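Local coordinates for protein P35 antigen (Borrelia burgdorferi, PDB 4ALY) that is an outer surface lipoprotein of the Lyme disease agent, critical to ensure infection after a tick bite, at residues A[98-103]-A[132-136]; A[183-187]-A[267-272]; A[226-230]-A[247-251]. One frame throughout, in Å; residues are numbered along the deposited sequence.

The three contacts hold different parts of one all-helical chain. Interaction 1 docks a loop on short helix 129-137 and is largely buried. Interactions 2 and 3 each join two helices and are only partly buried. Interaction 2 lies on the opposite side of the chain's centre from interactions 1 and 3; the centres of 2 and 3 are about 31 Å apart. No two contacts share a helix, but helix 163-189 of interaction 2 is followed by helix 200-233 of interaction 3. Interaction 1 combines a salt bridge, a tyrosine-carboxylate hydrogen bond and an aromatic pair. Interaction 2 is mixed, an isoleucine beside a lysine-threonine bond. Interaction 3 sets a salt bridge beside a leucine pair.

Interaction 1 (A[98-103]-A[132-136]); sequences EPNDQF and RRMLY
Glu98 turns its CG between its own backbone N and carbonyl carbon (chi1 68°), while Tyr136 swings its ring beside its backbone N (chi1 -58°). These rotations bring the Glu98 carboxylate to the edge of the Tyr136 ring. The phenol donates a hydrogen bond, with Tyr136 OH 2.6 Å from Glu98 OE1. It meets that oxygen nearly in line with the C-O bond. The second oxygen serves Arg132: Glu98 OE2 and Arg132 NH1 form a salt bridge of 3.0 Å. The acceptor lies near the guanidinium plane, but the donor stands above the carboxylate plane, and the bond is bent. One carboxylate therefore ties two residues a helical turn apart. Arg132 is also held outside the contact, by NH2 on the backbone O of Phe123. Gln102 brings NE2 over one guanidinium face, off its centre, with the two planes nearly parallel. Gln102 NE2 and Arg132 NH1 are 3.1 Å apart, but both are donors and do not bond. That amide nitrogen donates instead to Asp124 O. Phe103 points its edge at a face of Tyr136, with Phe103 CD2 3.8 Å from Tyr136 CZ. The ring planes stand at 89°. The carbonyl O of Arg132 sits over the centre of the opposite face, and Pro99 CD lies over a face of Phe103. Phe110 of helix 106-110 packs on Gln102, Arg132 and Tyr136. The arrangement is a loop built on a type I beta turn, Pro99 to Gln102, whose flanking Glu98 and Phe103 give the salt bridge and T-shaped pair to helix 129-137 of this helical Borrelia CRASP-1-like domain.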
ATOM      1  N   GLU A  98      -4.227   0.264  17.236  1.00 13.63           N
ATOM      2  CA  GLU A  98      -2.911   0.877  17.112  1.00 14.25           C
ATOM      3  C   GLU A  98      -2.816   1.601  18.410  1.00 13.84           C
ATOM      4  O   GLU A  98      -3.852   1.880  19.019  1.00 14.39           O
ATOM      5  CB  GLU A  98      -2.887   1.892  15.904  1.00 15.40           C
ATOM      6  CG  GLU A  98      -3.741   3.166  16.076  1.00 17.42           C
ATOM      7  CD  GLU A  98      -4.065   3.901  14.755  1.00 19.25           C
ATOM      8  OE1 GLU A  98      -3.161   4.242  13.923  1.00 19.47           O
ATOM      9  OE2 GLU A  98      -5.262   4.156  14.553  1.00 19.39           O
ATOM     10  N   PRO A  99      -1.618   1.975  18.814  1.00 14.05           N
ATOM     11  CA  PRO A  99      -1.346   2.775  19.990  1.00 14.44           C
ATOM     12  C   PRO A  99      -1.775   4.230  19.758  1.00 14.53           C
ATOM     13  O   PRO A  99      -2.030   4.583  18.610  1.00 13.24           O
ATOM     14  CB  PRO A  99       0.169   2.791  20.013  1.00 14.21           C
ATOM     15  CG  PRO A  99       0.565   1.617  19.210  1.00 14.77           C
ATOM     16  CD  PRO A  99      -0.372   1.740  18.081  1.00 14.29           C
ATOM     17  N   ASN A 100      -1.833   5.050  20.810  1.00 15.13           N
ATOM     18  CA  ASN A 100      -2.176   6.467  20.633  1.00 17.38           C
ATOM     19  C   ASN A 100      -1.065   7.094  19.834  1.00 16.43           C
ATOM     20  O   ASN A 100      -1.301   8.026  19.119  1.00 15.99           O
ATOM     21  CB  ASN A 100      -2.233   7.247  21.968  1.00 19.29           C
ATOM     22  CG  ASN A 100      -3.325   6.726  22.895  1.00 22.86           C
ATOM     23  OD1 ASN A 100      -4.360   6.257  22.419  1.00 22.96           O
ATOM     24  ND2 ASN A 100      -3.091   6.792  24.248  1.00 21.96           N
ATOM     25  N   ASP A 101       0.155   6.597  20.019  1.00 16.57           N
ATOM     26  CA  ASP A 101       1.273   7.134  19.305  1.00 17.08           C
ATOM     27  C   ASP A 101       1.385   6.625  17.828  1.00 15.93           C
ATOM     28  O   ASP A 101       2.360   6.918  17.152  1.00 15.90           O
ATOM     29  CB  ASP A 101       2.559   7.053  20.130  1.00 16.54           C
ATOM     30  CG  ASP A 101       3.327   5.712  19.977  1.00 18.76           C
ATOM     31  OD1 ASP A 101       2.793   4.681  19.475  1.00 17.05           O
ATOM     32  OD2 ASP A 101       4.499   5.711  20.453  1.00 20.08           O
ATOM     33  N   GLN A 102       0.359   5.933  17.330  1.00 14.52           N
ATOM     34  CA  GLN A 102       0.335   5.455  15.923  1.00 14.11           C
ATOM     35  C   GLN A 102       1.647   4.839  15.491  1.00 16.47           C
ATOM     36  O   GLN A 102       2.240   5.168  14.421  1.00 17.80           O
ATOM     37  CB  GLN A 102      -0.170   6.565  15.005  1.00 12.43           C
ATOM     38  CG  GLN A 102      -1.541   6.972  15.491  1.00 11.43           C
ATOM     39  CD  GLN A 102      -2.104   8.193  14.823  1.00 11.78           C
ATOM     40  OE1 GLN A 102      -1.418   8.916  14.072  1.00 12.15           O
ATOM     41  NE2 GLN A 102      -3.401   8.398  15.033  1.00 11.46           N
ATOM     42  N   PHE A 103       2.123   3.923  16.338  1.00 17.33           N
ATOM     43  CA  PHE A 103       3.345   3.176  16.089  1.00 16.54           C
ATOM     44  C   PHE A 103       4.513   4.111  15.962  1.00 17.84           C
ATOM     45  O   PHE A 103       5.477   3.847  15.190  1.00 19.34           O
ATOM     46  CB  PHE A 103       3.205   2.234  14.896  1.00 16.41           C
ATOM     47  CG  PHE A 103       2.314   1.060  15.185  1.00 16.57           C
ATOM     48  CD1 PHE A 103       2.667   0.150  16.171  1.00 16.84           C
ATOM     49  CD2 PHE A 103       1.163   0.837  14.481  1.00 16.80           C
ATOM     50  CE1 PHE A 103       1.864  -0.938  16.470  1.00 17.00           C
ATOM     51  CE2 PHE A 103       0.334  -0.273  14.777  1.00 17.37           C
ATOM     52  CZ  PHE A 103       0.698  -1.154  15.793  1.00 16.97           C
ATOM     53  N   ARG A 132      -4.850   4.846   7.713  1.00 14.60           N
ATOM     54  CA  ARG A 132      -3.749   4.421   8.506  1.00 14.73           C
ATOM     55  C   ARG A 132      -3.591   2.852   8.547  1.00 13.63           C
ATOM     56  O   ARG A 132      -2.499   2.318   8.287  1.00 13.78           O
ATOM     57  CB  ARG A 132      -3.911   5.004   9.863  1.00 15.10           C
ATOM     58  CG  ARG A 132      -3.040   6.169  10.148  1.00 18.42           C
ATOM     59  CD  ARG A 132      -3.100   6.399  11.664  1.00 18.54           C
ATOM     60  NE  ARG A 132      -3.999   7.494  11.617  1.00 25.25           N
ATOM     61  CZ  ARG A 132      -5.104   7.686  12.312  1.00 20.81           C
ATOM     62  NH1 ARG A 132      -5.490   6.879  13.300  1.00 17.60           N
ATOM     63  NH2 ARG A 132      -5.732   8.814  12.026  1.00 19.51           N
ATOM     64  N   ARG A 133      -4.664   2.141   8.872  1.00 13.49           N
ATOM     65  CA  ARG A 133      -4.727   0.670   8.907  1.00 13.87           C
ATOM     66  C   ARG A 133      -4.220   0.042   7.577  1.00 15.85           C
ATOM     67  O   ARG A 133      -3.305  -0.871   7.573  1.00 17.01           O
ATOM     68  CB  ARG A 133      -6.160   0.184   9.283  1.00 13.36           C
ATOM     69  CG  ARG A 133      -6.222  -1.295   9.787  1.00 13.49           C
ATOM     70  CD  ARG A 133      -6.119  -2.299   8.620  1.00 12.13           C
ATOM     71  NE  ARG A 133      -7.095  -1.997   7.587  1.00 11.90           N
ATOM     72  CZ  ARG A 133      -6.975  -2.420   6.342  1.00 12.12           C
ATOM     73  NH1 ARG A 133      -5.900  -3.100   6.028  1.00 12.50           N
ATOM     74  NH2 ARG A 133      -7.882  -2.148   5.413  1.00 11.51           N
ATOM     75  N   MET A 134      -4.706   0.573   6.447  1.00 18.04           N
ATOM     76  CA  MET A 134      -4.289   0.075   5.096  1.00 18.80           C
ATOM     77  C   MET A 134      -2.791   0.319   4.954  1.00 19.40           C
ATOM     78  O   MET A 134      -2.063  -0.509   4.482  1.00 21.04           O
ATOM     79  CB  MET A 134      -5.072   0.774   3.997  1.00 21.45           C
ATOM     80  CG  MET A 134      -6.148  -0.068   3.328  1.00 24.76           C
ATOM     81  SD  MET A 134      -7.424   0.991   2.645  1.00 36.47           S
ATOM     82  CE  MET A 134      -8.842  -0.112   2.496  1.00 30.31           C
ATOM     83  N   LEU A 135      -2.299   1.447   5.429  1.00 18.69           N
ATOM     84  CA  LEU A 135      -0.885   1.646   5.361  1.00 17.95           C
ATOM     85  C   LEU A 135      -0.120   0.540   6.175  1.00 18.27           C
ATOM     86  O   LEU A 135       0.923   0.044   5.726  1.00 16.87           O
ATOM     87  CB  LEU A 135      -0.561   3.016   5.913  1.00 16.96           C
ATOM     88  CG  LEU A 135       0.914   3.364   6.004  1.00 18.74           C
ATOM     89  CD1 LEU A 135       1.599   3.319   4.614  1.00 16.44           C
ATOM     90  CD2 LEU A 135       0.982   4.771   6.656  1.00 19.46           C
ATOM     91  N   TYR A 136      -0.632   0.174   7.365  1.00 17.07           N
ATOM     92  CA  TYR A 136       0.075  -0.783   8.231  1.00 15.39           C
ATOM     93  C   TYR A 136       0.034  -2.172   7.580  1.00 16.25           C
ATOM     94  O   TYR A 136       1.032  -2.888   7.562  1.00 19.32           O
ATOM     95  CB  TYR A 136      -0.571  -0.847   9.631  1.00 14.65           C
ATOM     96  CG  TYR A 136      -0.663   0.447  10.421  1.00 13.83           C
ATOM     97  CD1 TYR A 136       0.320   1.441  10.325  1.00 13.98           C
ATOM     98  CD2 TYR A 136      -1.740   0.683  11.270  1.00 13.86           C
ATOM     99  CE1 TYR A 136       0.255   2.607  11.078  1.00 12.61           C
ATOM    100  CE2 TYR A 136      -1.851   1.862  11.988  1.00 13.54           C
ATOM    101  CZ  TYR A 136      -0.815   2.818  11.908  1.00 13.59           C
ATOM    102  OH  TYR A 136      -0.888   3.999  12.654  1.00 13.12           O
TER

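Interaction 2 (A[183-187]-A[267-272]); sequences EISAK and LVNTTT
Lys187 reaches across Thr271 to Thr272 with an extended chain. Its first atom already touches the other helix: Lys187 CB is 4.1 Å from Thr271 CG2. Farther out, CD comes near both that methyl and the Thr272 hydroxyl. Lys187 CE comes within 3.5 Å of Thr272 OG1. At the tip, Lys187 NZ donates a hydrogen bond of 3.1 Å to Thr272 OG1. The same ammonium sits against a methyl, with Lys187 NZ 3.6 Å from Val268 CG1. Glu183 OE1 comes up to that valine methyl as well. Next to the lysine, Ile184 fills the buried part of the contact. Its CG1 stands beside the backbone N (chi1 -82°), and CD1 is carried across to the carbonyl of Leu267 and the CG2 methyl of Val268. Ile184 CG1 also lies 3.4 Å from Thr271 OG1. That hydroxyl is already used within its own helix, where Thr271 OG1 donates to Leu267 O at 2.6 Å. The two helix segments run almost parallel, their axes 10.1 Å apart and only 5° from aligned. Asp209 and Leu213 of helix 200-233 touch Leu267. Thr272 OG1 is used twice, since it also donates to Val268 O at 3.3 Å. The chemistry is thus mixed: an isoleucine-centred apolar part beside one lysine-threonine link at the partly exposed side, with both threonine hydroxyls bonded to their own helix.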
ATOM      1  N   GLU A 183      -9.760  -2.913  -2.963  1.00 26.72           N
ATOM      2  CA  GLU A 183     -10.892  -2.460  -3.755  1.00 28.45           C
ATOM      3  C   GLU A 183     -11.198  -3.562  -4.771  1.00 28.51           C
ATOM      4  O   GLU A 183     -12.379  -3.964  -4.973  1.00 30.03           O
ATOM      5  CB  GLU A 183     -10.518  -1.232  -4.551  1.00 32.08           C
ATOM      6  CG  GLU A 183     -10.583   0.083  -3.825  1.00 39.63           C
ATOM      7  CD  GLU A 183     -10.271   1.223  -4.772  1.00 45.04           C
ATOM      8  OE1 GLU A 183     -10.927   1.320  -5.840  1.00 59.47           O
ATOM      9  OE2 GLU A 183      -9.365   1.997  -4.490  1.00 39.41           O
ATOM     10  N   ILE A 184     -10.127  -4.039  -5.398  1.00 24.03           N
ATOM     11  CA  ILE A 184     -10.199  -5.100  -6.387  1.00 25.39           C
ATOM     12  C   ILE A 184     -10.735  -6.403  -5.760  1.00 25.53           C
ATOM     13  O   ILE A 184     -11.540  -7.033  -6.382  1.00 27.25           O
ATOM     14  CB  ILE A 184      -8.852  -5.281  -7.138  1.00 24.25           C
ATOM     15  CG1 ILE A 184      -8.733  -4.250  -8.251  1.00 22.30           C
ATOM     16  CG2 ILE A 184      -8.632  -6.715  -7.654  1.00 24.22           C
ATOM     17  CD1 ILE A 184      -7.295  -3.942  -8.579  1.00 21.39           C
ATOM     18  N   SER A 185     -10.338  -6.785  -4.542  1.00 24.76           N
ATOM     19  CA  SER A 185     -10.896  -7.990  -3.953  1.00 25.95           C
ATOM     20  C   SER A 185     -12.380  -7.833  -3.619  1.00 29.43           C
ATOM     21  O   SER A 185     -13.133  -8.792  -3.735  1.00 33.85           O
ATOM     22  CB  SER A 185     -10.116  -8.439  -2.727  1.00 23.77           C
ATOM     23  OG  SER A 185      -8.771  -8.661  -3.036  1.00 21.18           O
ATOM     24  N   ALA A 186     -12.790  -6.631  -3.208  1.00 28.85           N
ATOM     25  CA  ALA A 186     -14.187  -6.348  -2.885  1.00 28.46           C
ATOM     26  C   ALA A 186     -15.014  -6.329  -4.168  1.00 31.05           C
ATOM     27  O   ALA A 186     -16.111  -6.895  -4.192  1.00 31.26           O
ATOM     28  CB  ALA A 186     -14.337  -5.026  -2.107  1.00 23.51           C
ATOM     29  N   LYS A 187     -14.490  -5.684  -5.220  1.00 30.33           N
ATOM     30  CA  LYS A 187     -15.105  -5.765  -6.546  1.00 32.87           C
ATOM     31  C   LYS A 187     -15.419  -7.196  -6.986  1.00 34.57           C
ATOM     32  O   LYS A 187     -16.541  -7.486  -7.365  1.00 37.05           O
ATOM     33  CB  LYS A 187     -14.269  -5.030  -7.602  1.00 31.63           C
ATOM     34  CG  LYS A 187     -14.606  -3.551  -7.620  1.00 32.15           C
ATOM     35  CD  LYS A 187     -13.696  -2.731  -8.508  1.00 32.73           C
ATOM     36  CE  LYS A 187     -14.403  -1.379  -8.637  1.00 37.63           C
ATOM     37  NZ  LYS A 187     -13.535  -0.227  -8.993  1.00 35.69           N
ATOM     38  N   LEU A 267      -5.127  -1.078 -13.204  1.00 28.46           N
ATOM     39  CA  LEU A 267      -5.566  -2.335 -12.621  1.00 28.88           C
ATOM     40  C   LEU A 267      -6.964  -2.238 -12.002  1.00 30.62           C
ATOM     41  O   LEU A 267      -7.784  -3.174 -12.110  1.00 33.81           O
ATOM     42  CB  LEU A 267      -4.559  -2.785 -11.584  1.00 29.76           C
ATOM     43  CG  LEU A 267      -3.223  -3.262 -12.142  1.00 31.30           C
ATOM     44  CD1 LEU A 267      -2.318  -3.508 -10.960  1.00 32.56           C
ATOM     45  CD2 LEU A 267      -3.285  -4.540 -12.974  1.00 29.29           C
ATOM     46  N   VAL A 268      -7.260  -1.101 -11.370  1.00 29.32           N
ATOM     47  CA  VAL A 268      -8.617  -0.852 -10.924  1.00 26.88           C
ATOM     48  C   VAL A 268      -9.623  -0.772 -12.109  1.00 29.57           C
ATOM     49  O   VAL A 268     -10.625  -1.493 -12.128  1.00 30.12           O
ATOM     50  CB  VAL A 268      -8.699   0.387 -10.011  1.00 26.07           C
ATOM     51  CG1 VAL A 268     -10.168   0.719  -9.744  1.00 26.48           C
ATOM     52  CG2 VAL A 268      -7.902   0.174  -8.687  1.00 21.19           C
ATOM     53  N   ASN A 269      -9.353   0.093 -13.084  1.00 31.07           N
ATOM     54  CA  ASN A 269     -10.217   0.225 -14.250  1.00 35.62           C
ATOM     55  C   ASN A 269     -10.442  -1.108 -14.954  1.00 34.20           C
ATOM     56  O   ASN A 269     -11.582  -1.494 -15.180  1.00 36.58           O
ATOM     57  CB  ASN A 269      -9.710   1.278 -15.257  1.00 36.18           C
ATOM     58  CG  ASN A 269      -9.762   2.712 -14.715  1.00 40.51           C
ATOM     59  OD1 ASN A 269      -9.166   3.601 -15.316  1.00 48.77           O
ATOM     60  ND2 ASN A 269     -10.467   2.951 -13.608  1.00 36.80           N
ATOM     61  N   THR A 270      -9.371  -1.813 -15.287  1.00 32.30           N
ATOM     62  CA  THR A 270      -9.504  -3.143 -15.889  1.00 33.97           C
ATOM     63  C   THR A 270     -10.487  -4.086 -15.139  1.00 37.92           C
ATOM     64  O   THR A 270     -11.281  -4.829 -15.755  1.00 37.47           O
ATOM     65  CB  THR A 270      -8.124  -3.760 -16.027  1.00 35.00           C
ATOM     66  OG1 THR A 270      -7.398  -2.933 -16.925  1.00 35.75           O
ATOM     67  CG2 THR A 270      -8.156  -5.208 -16.570  1.00 38.29           C
ATOM     68  N   THR A 271     -10.460  -4.009 -13.813  1.00 34.58           N
ATOM     69  CA  THR A 271     -11.256  -4.869 -12.999  1.00 34.15           C
ATOM     70  C   THR A 271     -12.709  -4.493 -13.152  1.00 36.58           C
ATOM     71  O   THR A 271     -13.573  -5.373 -13.245  1.00 41.79           O
ATOM     72  CB  THR A 271     -10.823  -4.756 -11.527  1.00 34.28           C
ATOM     73  OG1 THR A 271      -9.438  -5.116 -11.428  1.00 34.86           O
ATOM     74  CG2 THR A 271     -11.643  -5.670 -10.679  1.00 25.98           C
ATOM     75  N   THR A 272     -12.991  -3.193 -13.183  1.00 34.15           N
ATOM     76  CA  THR A 272     -14.370  -2.754 -13.338  1.00 34.43           C
ATOM     77  C   THR A 272     -14.859  -3.167 -14.712  1.00 34.39           C
ATOM     78  O   THR A 272     -16.022  -3.595 -14.825  1.00 31.31           O
ATOM     79  CB  THR A 272     -14.530  -1.225 -13.198  1.00 34.94           C
ATOM     80  OG1 THR A 272     -13.812  -0.792 -12.030  1.00 37.47           O
ATOM     81  CG2 THR A 272     -16.025  -0.840 -13.095  1.00 30.27           C
TER

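Interaction 3 (A[226-230]-A[247-251]); sequences DLIDE and TLRSK
Glu230 and Lys251 approach from opposite directions and make the close part of this contact. Lys251 NZ lies 2.8 Å from Glu230 OE2 in a salt bridge. The ammonium uses the syn lone pair of that oxygen. The chi2 bend of Lys251 (134°) helps place its CE 3.1 Å from Glu230 OE1, and the chi4 bend (-37°) turns NZ to OE2. Glu230 OE1 takes a second, weak bond, with Thr247 OG1 at 3.3 Å. Both carboxylate oxygens therefore face the other segment. The remaining contacts are looser. Asp226, also partly exposed, only approaches the lysine: Asp226 OD2 is 4.8 Å from Lys251 NZ, too far for a salt bridge, though it may add a weak attraction. Toward the interior the contact becomes apolar. Leu227 CD1 rests on the Thr247 hydroxyl, and Leu227 CD2 is 4.2 Å from Leu248 CD1. This leucine pair is buried. Leu227 also meets Leu149, and Leu248 meets Leu153 and Leu156, all on helix 143-157. Leu248 further touches Leu165 and Thr169 of helix 163-189. Leu237 of helix 235-239 packs on Glu230 and Thr247. The contact thus joins helix 200-233 to helix 241-250 and to Lys251 in the loop after it, with helix 143-157 touching both leucines.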
ATOM      1  N   ASP A 226      15.316  -2.420   3.060  1.00 19.39           N
ATOM      2  CA  ASP A 226      16.688  -2.015   2.703  1.00 21.72           C
ATOM      3  C   ASP A 226      17.010  -0.670   3.310  1.00 21.57           C
ATOM      4  O   ASP A 226      18.166  -0.412   3.737  1.00 19.22           O
ATOM      5  CB  ASP A 226      16.951  -1.988   1.180  1.00 22.16           C
ATOM      6  CG  ASP A 226      16.843  -3.372   0.527  1.00 23.03           C
ATOM      7  OD1 ASP A 226      17.098  -4.410   1.163  1.00 23.77           O
ATOM      8  OD2 ASP A 226      16.504  -3.442  -0.648  1.00 26.40           O
ATOM      9  N   LEU A 227      15.971   0.171   3.377  1.00 21.51           N
ATOM     10  CA  LEU A 227      16.127   1.507   3.939  1.00 20.87           C
ATOM     11  C   LEU A 227      16.482   1.355   5.431  1.00 20.05           C
ATOM     12  O   LEU A 227      17.425   1.987   5.898  1.00 21.78           O
ATOM     13  CB  LEU A 227      14.851   2.331   3.750  1.00 22.48           C
ATOM     14  CG  LEU A 227      14.989   3.686   4.477  1.00 25.15           C
ATOM     15  CD1 LEU A 227      16.216   4.446   3.901  1.00 23.43           C
ATOM     16  CD2 LEU A 227      13.684   4.493   4.450  1.00 21.59           C
ATOM     17  N   ILE A 228      15.753   0.499   6.146  1.00 18.12           N
ATOM     18  CA  ILE A 228      15.986   0.195   7.549  1.00 17.82           C
ATOM     19  C   ILE A 228      17.434  -0.319   7.710  1.00 20.47           C
ATOM     20  O   ILE A 228      18.164   0.149   8.606  1.00 21.58           O
ATOM     21  CB  ILE A 228      14.948  -0.870   8.037  1.00 17.80           C
ATOM     22  CG1 ILE A 228      13.509  -0.277   8.128  1.00 16.68           C
ATOM     23  CG2 ILE A 228      15.372  -1.581   9.342  1.00 17.56           C
ATOM     24  CD1 ILE A 228      12.453  -1.269   8.679  1.00 15.32           C
ATOM     25  N   ASP A 229      17.865  -1.249   6.847  1.00 20.73           N
ATOM     26  CA  ASP A 229      19.255  -1.782   6.921  1.00 22.97           C
ATOM     27  C   ASP A 229      20.256  -0.710   6.617  1.00 23.34           C
ATOM     28  O   ASP A 229      21.167  -0.573   7.378  1.00 27.70           O
ATOM     29  CB  ASP A 229      19.529  -2.989   5.974  1.00 22.54           C
ATOM     30  CG  ASP A 229      18.654  -4.199   6.292  1.00 24.25           C
ATOM     31  OD1 ASP A 229      18.355  -4.474   7.483  1.00 25.62           O
ATOM     32  OD2 ASP A 229      18.251  -4.896   5.347  1.00 28.02           O
ATOM     33  N   GLU A 230      20.108   0.039   5.513  1.00 23.53           N
ATOM     34  CA  GLU A 230      21.055   1.105   5.174  1.00 24.98           C
ATOM     35  C   GLU A 230      21.144   2.089   6.333  1.00 26.06           C
ATOM     36  O   GLU A 230      22.229   2.432   6.764  1.00 27.13           O
ATOM     37  CB  GLU A 230      20.659   1.793   3.863  1.00 29.80           C
ATOM     38  CG  GLU A 230      20.481   0.793   2.706  1.00 31.49           C
ATOM     39  CD  GLU A 230      19.595   1.277   1.542  1.00 37.33           C
ATOM     40  OE1 GLU A 230      19.228   2.475   1.447  1.00 39.70           O
ATOM     41  OE2 GLU A 230      19.257   0.437   0.680  1.00 40.85           O
ATOM     42  N   THR A 247      18.848   9.063   0.121  1.00 22.59           N
ATOM     43  CA  THR A 247      18.628   7.641   0.037  1.00 22.92           C
ATOM     44  C   THR A 247      17.190   7.191  -0.093  1.00 21.91           C
ATOM     45  O   THR A 247      16.910   6.296  -0.878  1.00 25.85           O
ATOM     46  CB  THR A 247      19.526   6.802   0.943  1.00 23.35           C
ATOM     47  OG1 THR A 247      18.757   5.772   1.566  1.00 24.32           O
ATOM     48  CG2 THR A 247      20.252   7.622   1.875  1.00 20.27           C
ATOM     49  N   LEU A 248      16.269   7.873   0.568  1.00 20.93           N
ATOM     50  CA  LEU A 248      14.845   7.653   0.315  1.00 19.53           C
ATOM     51  C   LEU A 248      14.445   7.880  -1.170  1.00 20.39           C
ATOM     52  O   LEU A 248      13.711   7.060  -1.755  1.00 21.84           O
ATOM     53  CB  LEU A 248      14.005   8.529   1.267  1.00 17.62           C
ATOM     54  CG  LEU A 248      12.440   8.337   1.174  1.00 17.80           C
ATOM     55  CD1 LEU A 248      12.072   6.839   1.360  1.00 15.93           C
ATOM     56  CD2 LEU A 248      11.607   9.271   2.061  1.00 14.40           C
ATOM     57  N   ARG A 249      14.899   9.002  -1.747  1.00 22.06           N
ATOM     58  CA  ARG A 249      14.735   9.402  -3.164  1.00 23.51           C
ATOM     59  C   ARG A 249      15.255   8.342  -4.128  1.00 24.73           C
ATOM     60  O   ARG A 249      14.639   8.059  -5.127  1.00 27.84           O
ATOM     61  CB  ARG A 249      15.583  10.656  -3.403  1.00 26.61           C
ATOM     62  CG  ARG A 249      15.141  11.703  -4.436  1.00 25.28           C
ATOM     63  CD  ARG A 249      14.265  11.198  -5.543  1.00 24.39           C
ATOM     64  NE  ARG A 249      12.810  11.523  -5.496  1.00 27.88           N
ATOM     65  CZ  ARG A 249      12.236  12.616  -5.003  1.00 25.93           C
ATOM     66  NH1 ARG A 249      12.946  13.563  -4.451  1.00 30.29           N
ATOM     67  NH2 ARG A 249      10.939  12.764  -5.069  1.00 26.13           N
ATOM     68  N   SER A 250      16.373   7.711  -3.834  1.00 23.63           N
ATOM     69  CA  SER A 250      16.895   6.759  -4.799  1.00 25.67           C
ATOM     70  C   SER A 250      15.940   5.597  -5.147  1.00 27.32           C
ATOM     71  O   SER A 250      15.985   5.040  -6.261  1.00 27.96           O
ATOM     72  CB  SER A 250      18.305   6.278  -4.375  1.00 24.90           C
ATOM     73  OG  SER A 250      18.280   5.696  -3.102  1.00 25.32           O
ATOM     74  N   LYS A 251      15.063   5.243  -4.204  1.00 30.23           N
ATOM     75  CA  LYS A 251      14.099   4.153  -4.390  1.00 27.09           C
ATOM     76  C   LYS A 251      12.735   4.710  -4.731  1.00 26.15           C
ATOM     77  O   LYS A 251      11.759   3.963  -4.904  1.00 27.93           O
ATOM     78  CB  LYS A 251      14.005   3.308  -3.115  1.00 30.09           C
ATOM     79  CG  LYS A 251      15.350   2.767  -2.665  1.00 35.77           C
ATOM     80  CD  LYS A 251      15.519   2.969  -1.162  1.00 48.96           C
ATOM     81  CE  LYS A 251      16.863   2.453  -0.631  1.00 51.04           C
ATOM     82  NZ  LYS A 251      17.342   1.197  -1.279  1.00 47.61           N
TER